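Local coordinates for protein Abbfa_003403 (Acinetobacter baumannii, PDB 4ZXH) that is a four-domain nonribosomal peptide synthetase that probably assembles and releases a peptide, its carrier's phosphopantetheine arm here reaching into the condensation domain, at residues Gly25-Gln30 / Leu1010-Val1015; Ser336-Ala341 / Asn351-Ile356; Pro1174-Asp1179 / Ala1249-Phe1254. All blocks are in the same frame, centred on the assembly; numbering follows the deposited sequence.

Contact 1 of 3, residues Gly25-Gln30 / Leu1010-Val1015. With PNS (4'-phosphopantetheine), chain B.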
loop_
_atom_site.group_PDB
_atom_site.type_symbol
_atom_site.label_atom_id
_atom_site.label_comp_id
_atom_site.label_asym_id
_atom_site.label_seq_id
_atom_site.Cartn_x
_atom_site.Cartn_y
_atom_site.Cartn_z
ATOM N N GLY A 25 16.649 11.404 11.637
ATOM C CA GLY A 25 15.816 10.979 10.527
ATOM C C GLY A 25 16.579 10.231 9.447
ATOM O O GLY A 25 16.127 9.196 8.969
ATOM N N ILE A 26 17.726 10.758 9.036
ATOM C CA ILE A 26 18.527 10.064 8.037
ATOM C C ILE A 26 19.005 8.722 8.568
ATOM O O ILE A 26 18.905 7.690 7.892
ATOM C CB ILE A 26 19.768 10.848 7.634
ATOM C CG1 ILE A 26 19.440 12.318 7.312
ATOM C CG2 ILE A 26 20.472 10.111 6.528
ATOM C CD1 ILE A 26 18.535 12.492 6.168
ATOM N N TRP A 27 19.556 8.758 9.777
ATOM C CA TRP A 27 20.052 7.559 10.432
ATOM C C TRP A 27 18.977 6.495 10.417
ATOM O O TRP A 27 19.192 5.390 9.907
ATOM C CB TRP A 27 20.475 7.862 11.857
ATOM C CG TRP A 27 21.202 6.754 12.501
ATOM C CD1 TRP A 27 22.562 6.588 12.568
ATOM C CD2 TRP A 27 20.628 5.641 13.199
ATOM N NE1 TRP A 27 22.865 5.439 13.270
ATOM C CE2 TRP A 27 21.696 4.837 13.661
ATOM C CE3 TRP A 27 19.313 5.243 13.478
ATOM C CZ2 TRP A 27 21.488 3.662 14.379
ATOM C CZ3 TRP A 27 19.110 4.075 14.191
ATOM C CH2 TRP A 27 20.191 3.304 14.642
ATOM N N TYR A 28 17.809 6.850 10.948
ATOM C CA TYR A 28 16.690 5.921 11.022
ATOM C C TYR A 28 16.368 5.281 9.668
ATOM O O TYR A 28 16.208 4.062 9.567
ATOM C CB TYR A 28 15.456 6.631 11.579
ATOM C CG TYR A 28 14.260 5.731 11.763
ATOM C CD1 TYR A 28 14.189 4.840 12.827
ATOM C CD2 TYR A 28 13.196 5.780 10.883
ATOM C CE1 TYR A 28 13.082 4.011 12.998
ATOM C CE2 TYR A 28 12.100 4.959 11.043
ATOM C CZ TYR A 28 12.037 4.076 12.099
ATOM O OH TYR A 28 10.920 3.267 12.246
ATOM N N ILE A 29 16.280 6.101 8.631
ATOM C CA ILE A 29 15.940 5.595 7.309
ATOM C C ILE A 29 16.971 4.554 6.850
ATOM O O ILE A 29 16.602 3.518 6.289
ATOM C CB ILE A 29 15.814 6.754 6.291
ATOM C CG1 ILE A 29 14.644 7.647 6.699
ATOM C CG2 ILE A 29 15.581 6.232 4.884
ATOM C CD1 ILE A 29 14.421 8.836 5.832
ATOM N N GLN A 30 18.249 4.793 7.136
ATOM C CA GLN A 30 19.292 3.831 6.768
ATOM C C GLN A 30 19.204 2.506 7.531
ATOM O O GLN A 30 19.517 1.461 6.957
ATOM C CB GLN A 30 20.685 4.426 6.964
ATOM C CG GLN A 30 21.768 3.694 6.171
ATOM C CD GLN A 30 21.542 3.802 4.669
ATOM O OE1 GLN A 30 21.524 4.891 4.118
ATOM N NE2 GLN A 30 21.371 2.672 4.006
ATOM N N LEU A 1010 11.647 6.048 19.464
ATOM C CA LEU A 1010 11.167 4.999 20.381
ATOM C C LEU A 1010 11.293 3.597 19.796
ATOM O O LEU A 1010 11.694 2.672 20.491
ATOM C CB LEU A 1010 9.705 5.215 20.776
ATOM C CG LEU A 1010 9.408 6.210 21.889
ATOM C CD1 LEU A 1010 8.040 5.916 22.464
ATOM C CD2 LEU A 1010 10.452 6.128 22.951
ATOM N N ALA A 1011 10.939 3.448 18.522
ATOM C CA ALA A 1011 11.064 2.168 17.835
ATOM C C ALA A 1011 12.500 1.643 17.856
ATOM O O ALA A 1011 12.711 0.437 17.971
ATOM C CB ALA A 1011 10.585 2.287 16.418
ATOM N N VAL A 1012 13.482 2.535 17.745
ATOM C CA VAL A 1012 14.874 2.108 17.827
ATOM C C VAL A 1012 15.185 1.607 19.232
ATOM O O VAL A 1012 15.834 0.584 19.398
ATOM C CB VAL A 1012 15.850 3.231 17.454
ATOM C CG1 VAL A 1012 17.232 2.875 17.924
ATOM C CG2 VAL A 1012 15.842 3.480 15.942
ATOM N N LYS A 1013 14.686 2.316 20.241
ATOM C CA LYS A 1013 14.896 1.911 21.621
ATOM C C LYS A 1013 14.223 0.579 21.884
ATOM O O LYS A 1013 14.815 -0.317 22.476
ATOM C CB LYS A 1013 14.371 2.972 22.592
ATOM C CG LYS A 1013 15.147 4.301 22.536
ATOM C CD LYS A 1013 14.633 5.284 23.593
ATOM C CE LYS A 1013 15.063 6.734 23.322
ATOM N NZ LYS A 1013 16.509 6.983 23.528
ATOM N N LEU A 1014 12.977 0.453 21.438
ATOM C CA LEU A 1014 12.218 -0.773 21.621
ATOM C C LEU A 1014 12.949 -1.997 21.064
ATOM O O LEU A 1014 13.146 -2.994 21.757
ATOM C CB LEU A 1014 10.852 -0.639 20.964
ATOM C CG LEU A 1014 10.021 -1.927 20.915
ATOM C CD1 LEU A 1014 9.883 -2.473 22.290
ATOM C CD2 LEU A 1014 8.645 -1.669 20.378
ATOM N N VAL A 1015 13.352 -1.913 19.807
ATOM C CA VAL A 1015 13.982 -3.034 19.143
ATOM C C VAL A 1015 15.279 -3.431 19.820
ATOM O O VAL A 1015 15.588 -4.618 19.946
ATOM C CB VAL A 1015 14.244 -2.717 17.677
ATOM C CG1 VAL A 1015 15.291 -3.661 17.109
ATOM C CG2 VAL A 1015 12.931 -2.821 16.885
HETATM O O23 PNS B . 8.173 7.506 11.444
HETATM P P24 PNS B . 9.083 8.087 12.495
HETATM O O25 PNS B . 8.464 8.651 13.745
HETATM O O27 PNS B . 9.872 9.281 11.751
HETATM C C28 PNS B . 10.599 9.032 10.552
HETATM C C29 PNS B . 11.287 10.314 10.120
HETATM C C30 PNS B . 12.170 10.727 11.298
HETATM C C31 PNS B . 10.231 11.382 9.830
HETATM C C32 PNS B . 12.092 10.055 8.838
HETATM O O33 PNS B . 11.248 9.305 7.948
HETATM C C34 PNS B . 12.557 11.359 8.218
HETATM O O35 PNS B . 13.312 12.132 8.806
HETATM N N36 PNS B . 12.137 11.659 6.996
HETATM C C37 PNS B . 12.525 12.886 6.319
HETATM C C38 PNS B . 13.250 12.493 5.033
HETATM C C39 PNS B . 14.300 13.514 4.717
HETATM O O40 PNS B . 14.947 14.042 5.609
HETATM N N41 PNS B . 14.435 13.764 3.422
HETATM C C42 PNS B . 15.350 14.679 2.783
HETATM C C43 PNS B . 14.781 14.751 1.381
HETATM S S44 PNS B . 13.757 16.226 1.288
#
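At the docking site of the carrier domain on the condensation domain, Val1012 meets the rims of two aromatic rings, Trp27 and Tyr28, which project from helix 21-32. One methyl does the work. Val1012 CG2 lies 3.8 Å from Trp27 CZ3 and, by an approach in the plane of the phenol ring, 3.8 Å from Tyr28 CD1. Both rings therefore offer edges, and the joint is apolar, without stacking. The tyrosine gets there because CG is anti to the backbone N (chi1 -177°), which sends the ring along the helix flank toward Val1012, the two side chains passing in opposite senses. Farther out, Tyr28 OH reaches only to 4.3 Å from Ala1011 CB, a loose van der Waals neighbour. The axes of the short helical segments stay 11.7 Å apart and cross at 47°, too far for backbones to mesh, so the side chains alone span the gap. Ile82 of strand 81-87 touches both Trp27 and Val1012, while the indole NE1 is spent on Met75 O.

Helix 1008-1022 begins at Ser1008, in the GGHSL sequence that in carrier domains bears the pantetheine; Ser1008 N is hydrogen-bonded to the cofactor. From there the arm runs along another flank of helix 21-32, as expected for the tunnel of a condensation domain. While Tyr28 CD1 is turned to Val1012, CD2 of the same ring is turned to the arm, 4.2 Å from cofactor C28 in an oblique approach. Gly25 has no side chain, and its CA comes within 3.2 Å of the cofactor carbonyl O35. Ile26, next to Gly25, places CD1 3.9 Å from the deeper carbonyl O40; one turn on, Ile29 CD1 packs 3.8 Å from the amide N36.

Contact 2 of 3, residues Ser336-Ala341 / Asn351-Ile356. With PNS (4'-phosphopantetheine), chain B.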
loop_
_atom_site.group_PDB
_atom_site.type_symbol
_atom_site.label_atom_id
_atom_site.label_comp_id
_atom_site.label_asym_id
_atom_site.label_seq_id
_atom_site.Cartn_x
_atom_site.Cartn_y
_atom_site.Cartn_z
ATOM N N SER A 336 11.682 15.455 12.415
ATOM C CA SER A 336 11.326 14.254 13.167
ATOM C C SER A 336 10.438 14.613 14.338
ATOM O O SER A 336 9.535 13.875 14.693
ATOM C CB SER A 336 12.579 13.515 13.655
ATOM O OG SER A 336 13.292 14.282 14.610
ATOM N N ARG A 337 10.694 15.759 14.944
ATOM C CA ARG A 337 9.860 16.191 16.050
ATOM C C ARG A 337 8.483 16.611 15.544
ATOM O O ARG A 337 7.493 16.457 16.254
ATOM C CB ARG A 337 10.528 17.333 16.822
ATOM C CG ARG A 337 9.760 17.775 18.063
ATOM C CD ARG A 337 9.688 16.649 19.075
ATOM N NE ARG A 337 9.082 17.060 20.339
ATOM C CZ ARG A 337 7.786 16.952 20.624
ATOM N NH1 ARG A 337 6.938 16.444 19.733
ATOM N NH2 ARG A 337 7.338 17.351 21.807
ATOM N N VAL A 338 8.408 17.136 14.323
ATOM C CA VAL A 338 7.108 17.501 13.757
ATOM C C VAL A 338 6.280 16.249 13.464
ATOM O O VAL A 338 5.072 16.226 13.718
ATOM C CB VAL A 338 7.241 18.332 12.467
ATOM C CG1 VAL A 338 5.870 18.542 11.822
ATOM C CG2 VAL A 338 7.885 19.664 12.765
ATOM N N VAL A 339 6.920 15.204 12.937
ATOM C CA VAL A 339 6.182 13.992 12.613
ATOM C C VAL A 339 5.685 13.352 13.897
ATOM O O VAL A 339 4.567 12.848 13.952
ATOM C CB VAL A 339 7.024 13.004 11.819
ATOM C CG1 VAL A 339 6.407 11.617 11.877
ATOM C CG2 VAL A 339 7.135 13.467 10.389
ATOM N N GLU A 340 6.506 13.412 14.938
ATOM C CA GLU A 340 6.106 12.917 16.254
ATOM C C GLU A 340 4.846 13.631 16.762
ATOM O O GLU A 340 3.956 12.988 17.309
ATOM C CB GLU A 340 7.263 13.069 17.248
ATOM C CG GLU A 340 6.923 12.827 18.720
ATOM C CD GLU A 340 8.152 12.931 19.652
ATOM O OE1 GLU A 340 9.300 13.089 19.162
ATOM O OE2 GLU A 340 7.962 12.861 20.884
ATOM N N ALA A 341 4.757 14.942 16.542
ATOM C CA ALA A 341 3.646 15.748 17.065
ATOM C C ALA A 341 2.373 15.594 16.250
ATOM O O ALA A 341 1.290 15.501 16.805
ATOM C CB ALA A 341 4.037 17.219 17.131
ATOM N N ASN A 351 7.300 8.437 2.485
ATOM C CA ASN A 351 7.857 9.275 3.525
ATOM C C ASN A 351 6.716 10.045 4.207
ATOM O O ASN A 351 5.838 10.577 3.532
ATOM C CB ASN A 351 8.902 10.223 2.948
ATOM C CG ASN A 351 9.494 11.117 4.000
ATOM O OD1 ASN A 351 10.371 10.702 4.760
ATOM N ND2 ASN A 351 9.007 12.350 4.070
ATOM N N PRO A 352 6.704 10.071 5.547
ATOM C CA PRO A 352 5.655 10.731 6.338
ATOM C C PRO A 352 5.421 12.188 5.946
ATOM O O PRO A 352 6.408 12.864 5.660
ATOM C CB PRO A 352 6.195 10.651 7.767
ATOM C CG PRO A 352 7.064 9.448 7.766
ATOM C CD PRO A 352 7.681 9.359 6.392
ATOM N N LEU A 353 4.162 12.647 5.922
ATOM C CA LEU A 353 3.816 14.075 5.729
ATOM C C LEU A 353 4.095 14.692 4.353
ATOM O O LEU A 353 3.282 15.475 3.849
ATOM C CB LEU A 353 4.528 14.944 6.763
ATOM C CG LEU A 353 4.093 14.704 8.199
ATOM C CD1 LEU A 353 4.722 15.767 9.083
ATOM C CD2 LEU A 353 2.560 14.695 8.324
ATOM N N ALA A 354 5.242 14.376 3.762
ATOM C CA ALA A 354 5.593 14.909 2.445
ATOM C C ALA A 354 6.292 13.869 1.576
ATOM O O ALA A 354 7.190 13.155 2.043
ATOM C CB ALA A 354 6.482 16.135 2.592
ATOM N N GLN A 355 5.897 13.797 0.311
ATOM C CA GLN A 355 6.532 12.876 -0.620
ATOM C C GLN A 355 7.101 13.597 -1.841
ATOM O O GLN A 355 7.581 12.965 -2.774
ATOM C CB GLN A 355 5.539 11.816 -1.068
ATOM C CG GLN A 355 4.940 11.012 0.080
ATOM C CD GLN A 355 3.709 11.654 0.687
ATOM O OE1 GLN A 355 2.843 12.174 -0.028
ATOM N NE2 GLN A 355 3.628 11.632 2.016
ATOM N N ILE A 356 7.007 14.922 -1.826
ATOM C CA ILE A 356 7.473 15.775 -2.901
ATOM C C ILE A 356 8.441 16.764 -2.289
ATOM O O ILE A 356 8.170 17.298 -1.210
ATOM C CB ILE A 356 6.321 16.558 -3.588
ATOM C CG1 ILE A 356 5.116 15.659 -3.856
ATOM C CG2 ILE A 356 6.813 17.247 -4.874
ATOM C CD1 ILE A 356 5.416 14.517 -4.756
HETATM O O23 PNS B . 8.173 7.506 11.444
HETATM P P24 PNS B . 9.083 8.087 12.495
HETATM O O25 PNS B . 8.464 8.651 13.745
HETATM O O27 PNS B . 9.872 9.281 11.751
HETATM C C28 PNS B . 10.599 9.032 10.552
HETATM C C29 PNS B . 11.287 10.314 10.120
HETATM C C30 PNS B . 12.170 10.727 11.298
HETATM C C31 PNS B . 10.231 11.382 9.830
HETATM C C32 PNS B . 12.092 10.055 8.838
HETATM O O33 PNS B . 11.248 9.305 7.948
HETATM C C34 PNS B . 12.557 11.359 8.218
HETATM O O35 PNS B . 13.312 12.132 8.806
HETATM N N36 PNS B . 12.137 11.659 6.996
HETATM C C37 PNS B . 12.525 12.886 6.319
HETATM C C38 PNS B . 13.250 12.493 5.033
HETATM C C39 PNS B . 14.300 13.514 4.717
HETATM O O40 PNS B . 14.947 14.042 5.609
HETATM N N41 PNS B . 14.435 13.764 3.422
HETATM C C42 PNS B . 15.350 14.679 2.783
HETATM C C43 PNS B . 14.781 14.751 1.381
HETATM S S44 PNS B . 13.757 16.226 1.288
#
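Val339 and Leu353 lie side by side, pointing opposite ways, with Val339 CG2 3.6 Å from Leu353 CD1. The two valine methyls have separate tasks. CG1 is anti to the backbone N (chi1 162°) and lies 4.1 Å from phosphate oxygen O25 of the pantetheine; CG2, set beside the backbone N, is directed at the loop and also packs 3.8 Å from cofactor methyl C31. Pro352 adds ring atom CB at 4.0 Å from Val339 CG2, so this methyl is bordered by proline, leucine and ligand. Val338 meets Leu353 at a slant, its CG1 4.1 Å from Leu353 CD1, and its other contacts include Trp202 of helix 197-205.

Helix 335-342 and the loop that enters strand 356-360 make up part of the pantetheine tunnel wall of the condensation domain, a member of the CoA-dependent acyltransferase superfamily, to which chloramphenicol acetyltransferase belongs. From this contact Asn351 supplies a polar hold on the arm; Arg346 NE and Ser1008 N add others. Asn351 OD1 accepts the cofactor amide N36 at 3.0 Å through a bent bond (N-H...O 144°). The other arm of the Asn351 carboxamide, ND2, donates to Ala354 O at 2.8 Å, nearly straight and in the carbonyl plane; this bond fixes which way the carboxamide is turned and presents OD1 to the ligand. A second tie, from Gln355 NE2 to Asn351 O at 2.9 Å, closes the loop on itself from the backbone side. Between them the bond from Ala354 N to Pro352 O, with Leu353 at positive phi, is consistent with a gamma turn, the leucine side chain pointing toward the helix.

Contact 3 of 3, residues Pro1174-Asp1179 / Ala1249-Phe1254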
loop_
_atom_site.group_PDB
_atom_site.type_symbol
_atom_site.label_atom_id
_atom_site.label_comp_id
_atom_site.label_asym_id
_atom_site.label_seq_id
_atom_site.Cartn_x
_atom_site.Cartn_y
_atom_site.Cartn_z
ATOM N N PRO A 1174 -4.548 -31.002 46.991
ATOM C CA PRO A 1174 -5.699 -31.376 46.154
ATOM C C PRO A 1174 -5.956 -32.874 46.172
ATOM O O PRO A 1174 -5.009 -33.627 46.308
ATOM C CB PRO A 1174 -5.283 -30.911 44.748
ATOM C CG PRO A 1174 -4.305 -29.796 44.989
ATOM C CD PRO A 1174 -3.559 -30.189 46.262
ATOM N N GLU A 1175 -7.216 -33.286 46.056
ATOM C CA GLU A 1175 -7.589 -34.679 45.818
ATOM C C GLU A 1175 -6.738 -35.364 44.755
ATOM O O GLU A 1175 -6.138 -34.713 43.889
ATOM C CB GLU A 1175 -9.041 -34.767 45.370
ATOM C CG GLU A 1175 -10.084 -34.728 46.464
ATOM C CD GLU A 1175 -11.430 -34.254 45.926
ATOM O OE1 GLU A 1175 -11.584 -34.191 44.679
ATOM O OE2 GLU A 1175 -12.329 -33.946 46.745
ATOM N N ASP A 1176 -6.713 -36.689 44.804
ATOM C CA ASP A 1176 -6.020 -37.463 43.783
ATOM C C ASP A 1176 -6.773 -37.345 42.470
ATOM O O ASP A 1176 -8.005 -37.326 42.450
ATOM C CB ASP A 1176 -5.873 -38.929 44.201
ATOM C CG ASP A 1176 -4.694 -39.151 45.127
ATOM O OD1 ASP A 1176 -3.747 -38.326 45.097
ATOM O OD2 ASP A 1176 -4.719 -40.140 45.891
ATOM N N ALA A 1177 -6.017 -37.243 41.381
ATOM C CA ALA A 1177 -6.602 -37.069 40.068
ATOM C C ALA A 1177 -5.993 -38.029 39.068
ATOM O O ALA A 1177 -4.771 -38.205 39.026
ATOM C CB ALA A 1177 -6.424 -35.621 39.596
ATOM N N ASP A 1178 -6.850 -38.656 38.269
ATOM C CA ASP A 1178 -6.396 -39.382 37.095
ATOM C C ASP A 1178 -6.061 -38.356 35.996
ATOM O O ASP A 1178 -6.291 -37.158 36.158
ATOM C CB ASP A 1178 -7.452 -40.398 36.630
ATOM C CG ASP A 1178 -8.715 -39.744 36.049
ATOM O OD1 ASP A 1178 -8.950 -38.543 36.292
ATOM O OD2 ASP A 1178 -9.489 -40.451 35.355
ATOM N N ASP A 1179 -5.521 -38.824 34.882
ATOM C CA ASP A 1179 -4.958 -37.926 33.887
ATOM C C ASP A 1179 -6.028 -37.056 33.243
ATOM O O ASP A 1179 -5.789 -35.887 32.984
ATOM C CB ASP A 1179 -4.195 -38.724 32.830
ATOM C CG ASP A 1179 -3.036 -39.524 33.426
ATOM O OD1 ASP A 1179 -2.534 -39.151 34.519
ATOM O OD2 ASP A 1179 -2.629 -40.528 32.797
ATOM N N ALA A 1249 5.198 -30.651 42.880
ATOM C CA ALA A 1249 6.000 -29.890 43.820
ATOM C C ALA A 1249 5.157 -29.546 45.037
ATOM O O ALA A 1249 5.581 -29.752 46.181
ATOM C CB ALA A 1249 6.553 -28.640 43.178
ATOM N N LEU A 1250 3.951 -29.040 44.783
ATOM C CA LEU A 1250 3.001 -28.754 45.853
ATOM C C LEU A 1250 2.751 -29.996 46.703
ATOM O O LEU A 1250 2.794 -29.943 47.936
ATOM C CB LEU A 1250 1.674 -28.247 45.285
ATOM C CG LEU A 1250 0.641 -27.856 46.343
ATOM C CD1 LEU A 1250 1.303 -26.870 47.301
ATOM C CD2 LEU A 1250 -0.578 -27.211 45.703
ATOM N N GLN A 1251 2.510 -31.104 46.006
ATOM C CA GLN A 1251 2.154 -32.381 46.585
ATOM C C GLN A 1251 3.220 -32.915 47.529
ATOM O O GLN A 1251 2.925 -33.737 48.387
ATOM C CB GLN A 1251 1.909 -33.377 45.460
ATOM C CG GLN A 1251 0.996 -34.523 45.796
ATOM C CD GLN A 1251 0.402 -35.139 44.540
ATOM O OE1 GLN A 1251 0.403 -34.513 43.471
ATOM N NE2 GLN A 1251 -0.098 -36.378 44.656
ATOM N N THR A 1252 4.458 -32.442 47.381
ATOM C CA THR A 1252 5.568 -32.960 48.189
ATOM C C THR A 1252 6.303 -31.903 49.043
ATOM O O THR A 1252 7.458 -32.106 49.432
ATOM C CB THR A 1252 6.608 -33.664 47.287
ATOM O OG1 THR A 1252 7.110 -32.737 46.322
ATOM C CG2 THR A 1252 5.978 -34.851 46.554
ATOM N N TYR A 1253 5.631 -30.794 49.351
ATOM C CA TYR A 1253 6.227 -29.707 50.127
ATOM C C TYR A 1253 5.541 -29.505 51.485
ATOM O O TYR A 1253 4.417 -29.004 51.539
ATOM C CB TYR A 1253 6.181 -28.402 49.321
ATOM C CG TYR A 1253 6.861 -27.255 50.027
ATOM C CD1 TYR A 1253 8.174 -27.374 50.451
ATOM C CD2 TYR A 1253 6.201 -26.051 50.262
ATOM C CE1 TYR A 1253 8.819 -26.342 51.102
ATOM C CE2 TYR A 1253 6.847 -25.000 50.923
ATOM C CZ TYR A 1253 8.164 -25.164 51.341
ATOM O OH TYR A 1253 8.846 -24.162 51.995
ATOM N N PHE A 1254 6.201 -29.888 52.579
ATOM C CA PHE A 1254 5.603 -29.723 53.911
ATOM C C PHE A 1254 6.606 -29.218 54.944
ATOM O O PHE A 1254 7.121 -29.989 55.755
ATOM C CB PHE A 1254 4.961 -31.038 54.344
ATOM C CG PHE A 1254 4.014 -31.568 53.327
ATOM C CD1 PHE A 1254 2.771 -30.965 53.143
ATOM C CD2 PHE A 1254 4.391 -32.603 52.483
ATOM C CE1 PHE A 1254 1.903 -31.412 52.164
ATOM C CE2 PHE A 1254 3.532 -33.058 51.498
ATOM C CZ PHE A 1254 2.283 -32.461 51.333
#
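Pro1174 and Leu1250 form the apolar, better covered half of this contact: ring atom CD of the proline stands 4.3 Å from Leu1250 CD2, and these two residues bury more surface than the polar pair beside them. The packing is light, but it is continued on both sides, since Pro1174 also rests on Trp1185 of helix 1179-1191 and Leu1250 on Phe1138 of helix 1138-1152. Leu1250 is close to, though not in contact with, what may be a Cys-His-Asp triad of the thioesterase, an alpha/beta-hydrolase.

Asp1176 and Gln1251 are both exposed, whereas Leu1250 is partly buried. Gln1251, extended beyond CG, brings NE2 to 4.2 Å from Asp1176 OD1. The two side chains run roughly perpendicular, and the amide plane is turned 39° from that of the carboxylate.

In topology, the segment 1174-1179 leads from strand 1157-1163 into helix 1179-1191, and helix 1233-1251 returns toward strand 1262-1267; the contact joins the start and end of a helical insertion, the usual place of the lid in such thioesterases. Asp1178 N-caps helix 1179-1191, OD1 taking Met1181 N and OD2 pairing with Arg1206. Across the contact itself, the acid-amide approach, too long for a hydrogen bond, probably adds at most a weak electrostatic attraction to the apolar touch.

How the contacts relate
Contacts 1 and 2 belong to one ligand site. Their centres lie 14 Å apart and their nearest atoms about 5 Å, without touching, and the pantetheine arm runs between them: segment 25-30 lines one part of its path, segments 336-341 and 351-356 another. Along the chain, contact 2 falls wholly within the span bridged by contact 1, which joins a carrier helix to a condensation-domain helix whose segments lie 980 residues apart. Contact 3 is remote, with centres 51 Å from contact 1 and 60 Å from contact 2. It lies in the thioesterase, about 34 Å from contact 1 between nearest atoms, whereas the arm lies in the condensation domain.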